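Local coordinates for protein putative oxidoreductase (Klebsiella pneumoniae subsp. pneumoniae MGH 78578, PDB 3E82) that probably acts as a nucleotide-dependent oxidoreductase of the Gfo/Idh/MocA family, pairing an NAD-binding Rossmann domain with a C-terminal alpha/beta domain, at residues B[21-33]-B[297-309]. Sequence-based numbering, arbitrary orientation.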
loop_
_atom_site.group_PDB
_atom_site.type_symbol
_atom_site.label_atom_id
_atom_site.label_comp_id
_atom_site.label_asym_id
_atom_site.label_seq_id
_atom_site.Cartn_x
_atom_site.Cartn_y
_atom_site.Cartn_z
ATOM N N THR B 21 8.436 27.511 -16.935
ATOM C CA THR B 21 7.322 26.617 -17.237
ATOM C C THR B 21 6.080 26.796 -16.377
ATOM O O THR B 21 4.965 26.634 -16.862
ATOM C CB THR B 21 7.762 25.139 -17.132
ATOM O OG1 THR B 21 9.028 24.970 -17.779
ATOM C CG2 THR B 21 6.741 24.229 -17.803
ATOM N N PHE B 22 6.276 27.128 -15.109
ATOM C CA PHE B 22 5.173 27.294 -14.165
ATOM C C PHE B 22 4.803 28.731 -13.802
ATOM O O PHE B 22 3.792 29.265 -14.264
ATOM C CB PHE B 22 5.492 26.536 -12.867
ATOM C CG PHE B 22 5.299 25.051 -12.964
ATOM C CD1 PHE B 22 4.169 24.446 -12.403
ATOM C CD2 PHE B 22 6.232 24.258 -13.623
ATOM C CE1 PHE B 22 3.976 23.062 -12.501
ATOM C CE2 PHE B 22 6.051 22.873 -13.729
ATOM C CZ PHE B 22 4.921 22.275 -13.167
ATOM N N HIS B 23 5.639 29.346 -12.973
ATOM C CA HIS B 23 5.399 30.689 -12.472
ATOM C C HIS B 23 5.068 31.798 -13.461
ATOM O O HIS B 23 4.035 32.453 -13.317
ATOM C CB HIS B 23 6.567 31.097 -11.587
ATOM C CG HIS B 23 6.741 30.206 -10.399
ATOM N ND1 HIS B 23 5.799 30.110 -9.397
ATOM C CD2 HIS B 23 7.736 29.353 -10.063
ATOM C CE1 HIS B 23 6.207 29.237 -8.496
ATOM N NE2 HIS B 23 7.379 28.764 -8.875
ATOM N N ALA B 24 5.918 32.018 -14.459
ATOM C CA ALA B 24 5.637 33.082 -15.418
ATOM C C ALA B 24 4.265 32.929 -16.083
ATOM O O ALA B 24 3.471 33.875 -16.093
ATOM C CB ALA B 24 6.730 33.153 -16.472
ATOM N N PRO B 25 3.964 31.741 -16.646
ATOM C CA PRO B 25 2.666 31.516 -17.307
ATOM C C PRO B 25 1.459 31.656 -16.383
ATOM O O PRO B 25 0.444 32.254 -16.748
ATOM C CB PRO B 25 2.802 30.095 -17.857
ATOM C CG PRO B 25 4.283 30.000 -18.144
ATOM C CD PRO B 25 4.868 30.606 -16.893
ATOM N N LEU B 26 1.568 31.091 -15.186
ATOM C CA LEU B 26 0.483 31.166 -14.222
ATOM C C LEU B 26 0.240 32.619 -13.791
ATOM O O LEU B 26 -0.883 33.121 -13.865
ATOM C CB LEU B 26 0.813 30.298 -13.005
ATOM C CG LEU B 26 0.818 28.782 -13.252
ATOM C CD1 LEU B 26 1.438 28.054 -12.055
ATOM C CD2 LEU B 26 -0.615 28.304 -13.504
ATOM N N ILE B 27 1.299 33.296 -13.358
ATOM C CA ILE B 27 1.186 34.677 -12.909
ATOM C C ILE B 27 0.590 35.599 -13.968
ATOM O O ILE B 27 -0.287 36.419 -13.670
ATOM C CB ILE B 27 2.567 35.240 -12.490
ATOM C CG1 ILE B 27 3.086 34.482 -11.264
ATOM C CG2 ILE B 27 2.451 36.731 -12.184
ATOM C CD1 ILE B 27 4.518 34.809 -10.887
ATOM N N ARG B 28 1.065 35.467 -15.201
ATOM C CA ARG B 28 0.587 36.308 -16.288
ATOM C C ARG B 28 -0.875 36.051 -16.642
ATOM O O ARG B 28 -1.515 36.878 -17.287
ATOM C CB ARG B 28 1.495 36.125 -17.515
ATOM C CG ARG B 28 2.897 36.739 -17.312
ATOM C CD ARG B 28 3.932 36.225 -18.308
ATOM N NE ARG B 28 3.574 36.509 -19.696
ATOM C CZ ARG B 28 3.426 37.728 -20.206
ATOM N NH1 ARG B 28 3.603 38.808 -19.448
ATOM N NH2 ARG B 28 3.096 37.870 -21.480
ATOM N N SER B 29 -1.409 34.917 -16.194
ATOM C CA SER B 29 -2.800 34.566 -16.475
ATOM C C SER B 29 -3.757 35.025 -15.376
ATOM O O SER B 29 -4.971 34.853 -15.489
ATOM C CB SER B 29 -2.937 33.052 -16.642
ATOM O OG SER B 29 -2.849 32.409 -15.378
ATOM N N VAL B 30 -3.212 35.610 -14.317
ATOM C CA VAL B 30 -4.022 36.067 -13.197
ATOM C C VAL B 30 -4.080 37.588 -13.113
ATOM O O VAL B 30 -3.085 38.242 -12.784
ATOM C CB VAL B 30 -3.471 35.519 -11.855
ATOM C CG1 VAL B 30 -4.278 36.066 -10.692
ATOM C CG2 VAL B 30 -3.508 34.000 -11.862
ATOM N N PRO B 31 -5.252 38.173 -13.412
ATOM C CA PRO B 31 -5.429 39.629 -13.365
ATOM C C PRO B 31 -5.115 40.187 -11.976
ATOM O O PRO B 31 -5.342 39.526 -10.958
ATOM C CB PRO B 31 -6.901 39.808 -13.735
ATOM C CG PRO B 31 -7.158 38.658 -14.638
ATOM C CD PRO B 31 -6.470 37.519 -13.918
ATOM N N GLY B 32 -4.597 41.408 -11.938
ATOM C CA GLY B 32 -4.274 42.019 -10.661
ATOM C C GLY B 32 -2.816 41.803 -10.319
ATOM O O GLY B 32 -2.248 42.537 -9.509
ATOM N N LEU B 33 -2.213 40.793 -10.940
ATOM C CA LEU B 33 -0.808 40.489 -10.715
ATOM C C LEU B 33 -0.011 40.973 -11.917
ATOM O O LEU B 33 -0.430 40.801 -13.058
ATOM C CB LEU B 33 -0.598 38.983 -10.548
ATOM C CG LEU B 33 -1.290 38.297 -9.372
ATOM C CD1 LEU B 33 -0.804 36.856 -9.306
ATOM C CD2 LEU B 33 -0.968 39.035 -8.063
ATOM N N GLY B 297 -9.343 21.073 -12.995
ATOM C CA GLY B 297 -8.307 21.479 -12.061
ATOM C C GLY B 297 -7.731 22.815 -12.502
ATOM O O GLY B 297 -7.774 23.137 -13.688
ATOM N N ASP B 298 -7.217 23.608 -11.564
ATOM C CA ASP B 298 -6.618 24.892 -11.925
ATOM C C ASP B 298 -5.708 25.470 -10.850
ATOM O O ASP B 298 -6.162 26.148 -9.931
ATOM C CB ASP B 298 -7.698 25.911 -12.280
ATOM C CG ASP B 298 -7.113 27.243 -12.726
ATOM O OD1 ASP B 298 -5.920 27.269 -13.114
ATOM O OD2 ASP B 298 -7.850 28.255 -12.696
ATOM N N GLN B 299 -4.412 25.218 -10.980
ATOM C CA GLN B 299 -3.463 25.726 -10.002
ATOM C C GLN B 299 -3.326 27.258 -10.011
ATOM O O GLN B 299 -2.666 27.828 -9.146
ATOM C CB GLN B 299 -2.091 25.055 -10.190
ATOM C CG GLN B 299 -1.403 25.318 -11.506
ATOM C CD GLN B 299 -0.169 24.443 -11.673
ATOM O OE1 GLN B 299 0.854 24.654 -11.020
ATOM N NE2 GLN B 299 -0.272 23.436 -12.538
ATOM N N ARG B 300 -3.954 27.926 -10.977
ATOM C CA ARG B 300 -3.905 29.385 -11.016
ATOM C C ARG B 300 -4.568 29.873 -9.728
ATOM O O ARG B 300 -4.380 31.019 -9.314
ATOM C CB ARG B 300 -4.672 29.937 -12.234
ATOM C CG ARG B 300 -4.056 29.607 -13.583
ATOM C CD ARG B 300 -4.975 29.977 -14.757
ATOM N NE ARG B 300 -5.418 31.370 -14.697
ATOM C CZ ARG B 300 -6.614 31.765 -14.271
ATOM N NH1 ARG B 300 -7.508 30.868 -13.865
ATOM N NH2 ARG B 300 -6.916 33.063 -14.246
ATOM N N GLN B 301 -5.355 28.997 -9.100
ATOM C CA GLN B 301 -6.037 29.340 -7.860
ATOM C C GLN B 301 -5.028 29.758 -6.796
ATOM O O GLN B 301 -5.306 30.642 -5.986
ATOM C CB GLN B 301 -6.872 28.163 -7.340
ATOM C CG GLN B 301 -8.210 27.955 -8.052
ATOM C CD GLN B 301 -9.181 29.111 -7.834
ATOM O OE1 GLN B 301 -9.412 29.538 -6.704
ATOM N NE2 GLN B 301 -9.760 29.613 -8.920
ATOM N N TYR B 302 -3.857 29.125 -6.791
ATOM C CA TYR B 302 -2.840 29.489 -5.808
ATOM C C TYR B 302 -2.545 30.993 -5.891
ATOM O O TYR B 302 -2.532 31.685 -4.881
ATOM C CB TYR B 302 -1.537 28.723 -6.051
ATOM C CG TYR B 302 -0.443 29.116 -5.082
ATOM C CD1 TYR B 302 -0.372 28.540 -3.812
ATOM C CD2 TYR B 302 0.500 30.104 -5.413
ATOM C CE1 TYR B 302 0.600 28.931 -2.890
ATOM C CE2 TYR B 302 1.481 30.504 -4.491
ATOM C CZ TYR B 302 1.519 29.914 -3.233
ATOM O OH TYR B 302 2.451 30.309 -2.305
ATOM N N TYR B 303 -2.301 31.489 -7.099
ATOM C CA TYR B 303 -1.991 32.900 -7.288
ATOM C C TYR B 303 -3.206 33.816 -7.149
ATOM O O TYR B 303 -3.081 34.950 -6.690
ATOM C CB TYR B 303 -1.301 33.115 -8.642
ATOM C CG TYR B 303 0.189 32.832 -8.586
ATOM C CD1 TYR B 303 1.029 33.607 -7.788
ATOM C CD2 TYR B 303 0.751 31.772 -9.292
ATOM C CE1 TYR B 303 2.397 33.333 -7.691
ATOM C CE2 TYR B 303 2.122 31.483 -9.204
ATOM C CZ TYR B 303 2.938 32.268 -8.399
ATOM O OH TYR B 303 4.289 31.994 -8.283
HETATM N N MSE B 304 -4.381 33.329 -7.531
HETATM C CA MSE B 304 -5.589 34.135 -7.395
HETATM C C MSE B 304 -5.869 34.339 -5.909
HETATM O O MSE B 304 -6.257 35.427 -5.479
HETATM C CB MSE B 304 -6.769 33.437 -8.065
HETATM C CG MSE B 304 -6.521 33.121 -9.520
HETATM SE SE MSE B 304 -8.040 32.295 -10.378
HETATM C CE MSE B 304 -7.428 30.489 -10.586
ATOM N N LEU B 305 -5.647 33.290 -5.122
ATOM C CA LEU B 305 -5.874 33.367 -3.682
ATOM C C LEU B 305 -4.780 34.177 -2.977
ATOM O O LEU B 305 -5.060 34.927 -2.040
ATOM C CB LEU B 305 -5.985 31.956 -3.096
ATOM C CG LEU B 305 -7.210 31.156 -3.577
ATOM C CD1 LEU B 305 -7.137 29.728 -3.054
ATOM C CD2 LEU B 305 -8.497 31.832 -3.090
ATOM N N ILE B 306 -3.535 34.037 -3.428
ATOM C CA ILE B 306 -2.442 34.803 -2.832
ATOM C C ILE B 306 -2.745 36.278 -3.119
ATOM O O ILE B 306 -2.530 37.155 -2.275
ATOM C CB ILE B 306 -1.080 34.430 -3.465
ATOM C CG1 ILE B 306 -0.558 33.104 -2.875
ATOM C CG2 ILE B 306 -0.101 35.585 -3.295
ATOM C CD1 ILE B 306 -0.059 33.183 -1.433
ATOM N N ARG B 307 -3.238 36.536 -4.327
ATOM C CA ARG B 307 -3.608 37.885 -4.749
ATOM C C ARG B 307 -4.661 38.415 -3.781
ATOM O O ARG B 307 -4.495 39.471 -3.173
ATOM C CB ARG B 307 -4.202 37.854 -6.165
ATOM C CG ARG B 307 -4.674 39.207 -6.689
ATOM C CD ARG B 307 -5.543 39.031 -7.938
ATOM N NE ARG B 307 -6.684 38.170 -7.631
ATOM C CZ ARG B 307 -7.500 37.635 -8.532
ATOM N NH1 ARG B 307 -7.320 37.866 -9.826
ATOM N NH2 ARG B 307 -8.495 36.851 -8.129
ATOM N N ASP B 308 -5.743 37.659 -3.636
ATOM C CA ASP B 308 -6.824 38.063 -2.755
ATOM C C ASP B 308 -6.352 38.259 -1.323
ATOM O O ASP B 308 -6.799 39.182 -0.632
ATOM C CB ASP B 308 -7.957 37.040 -2.810
ATOM C CG ASP B 308 -8.595 36.964 -4.184
ATOM O OD1 ASP B 308 -8.483 37.959 -4.928
ATOM O OD2 ASP B 308 -9.205 35.921 -4.518
ATOM N N ALA B 309 -5.439 37.398 -0.878
ATOM C CA ALA B 309 -4.912 37.503 0.471
ATOM C C ALA B 309 -4.109 38.799 0.614
ATOM O O ALA B 309 -4.190 39.475 1.640
ATOM C CB ALA B 309 -4.042 36.294 0.792
#
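The Tyr303 ring is sandwiched: Ile27 CG1 sits over one face in a CH-pi contact, 3.7 Å from the centroid, while CD2 of Tyr302 covers the opposite face. At the ring's edge His23 ND1 meets Tyr303 OH in a 2.7 Å hydrogen bond, the side chains crossing at about a right angle. Here helix 300-310 of the C-terminal domain packs on helix 17-28, the first helix of the Rossmann fold, whose N-terminal part carries the last glycine of a probable GxGxxG motif, as in dinucleotide-binding Rossmann folds; the short helical segments cross at -57° with their axes 9.3 Å apart. The imidazole is held from both nitrogens, NE2 bonding Asp97 OD1. Gln299 OE1 lies in the plane of the Phe22 ring, 3.6 Å from CD1, and also touches Leu26 CD1, but its hydrogen bond is to Asn126 ND2. Leu26 CD2 rests against CG of both Gln299 and Arg300.

The guanidinium of Arg300 takes Ser29 side-on, NE to OG and NH2 to the carbonyl O, with both acceptors close to its plane; the NH2 bond is nearly straight (168°), although it reaches the carbonyl from above its plane. A chi1 of 74° turns Ser29 OG back to Leu26 O, to which it donates while accepting from Arg300 NE. Asp298 fixes the arginine's other side through an NH1-OD2 salt bridge and caps its helix at Arg300 N. Val30 CG2 and Leu33 CD1 close on Tyr303 CB, 4.0 and 3.8 Å away. In the type II turn from Val30 to Leu33, Pro31 O accepts a 2.8 Å hydrogen bond from Arg307 NH1, lying almost exactly in the guanidinium plane.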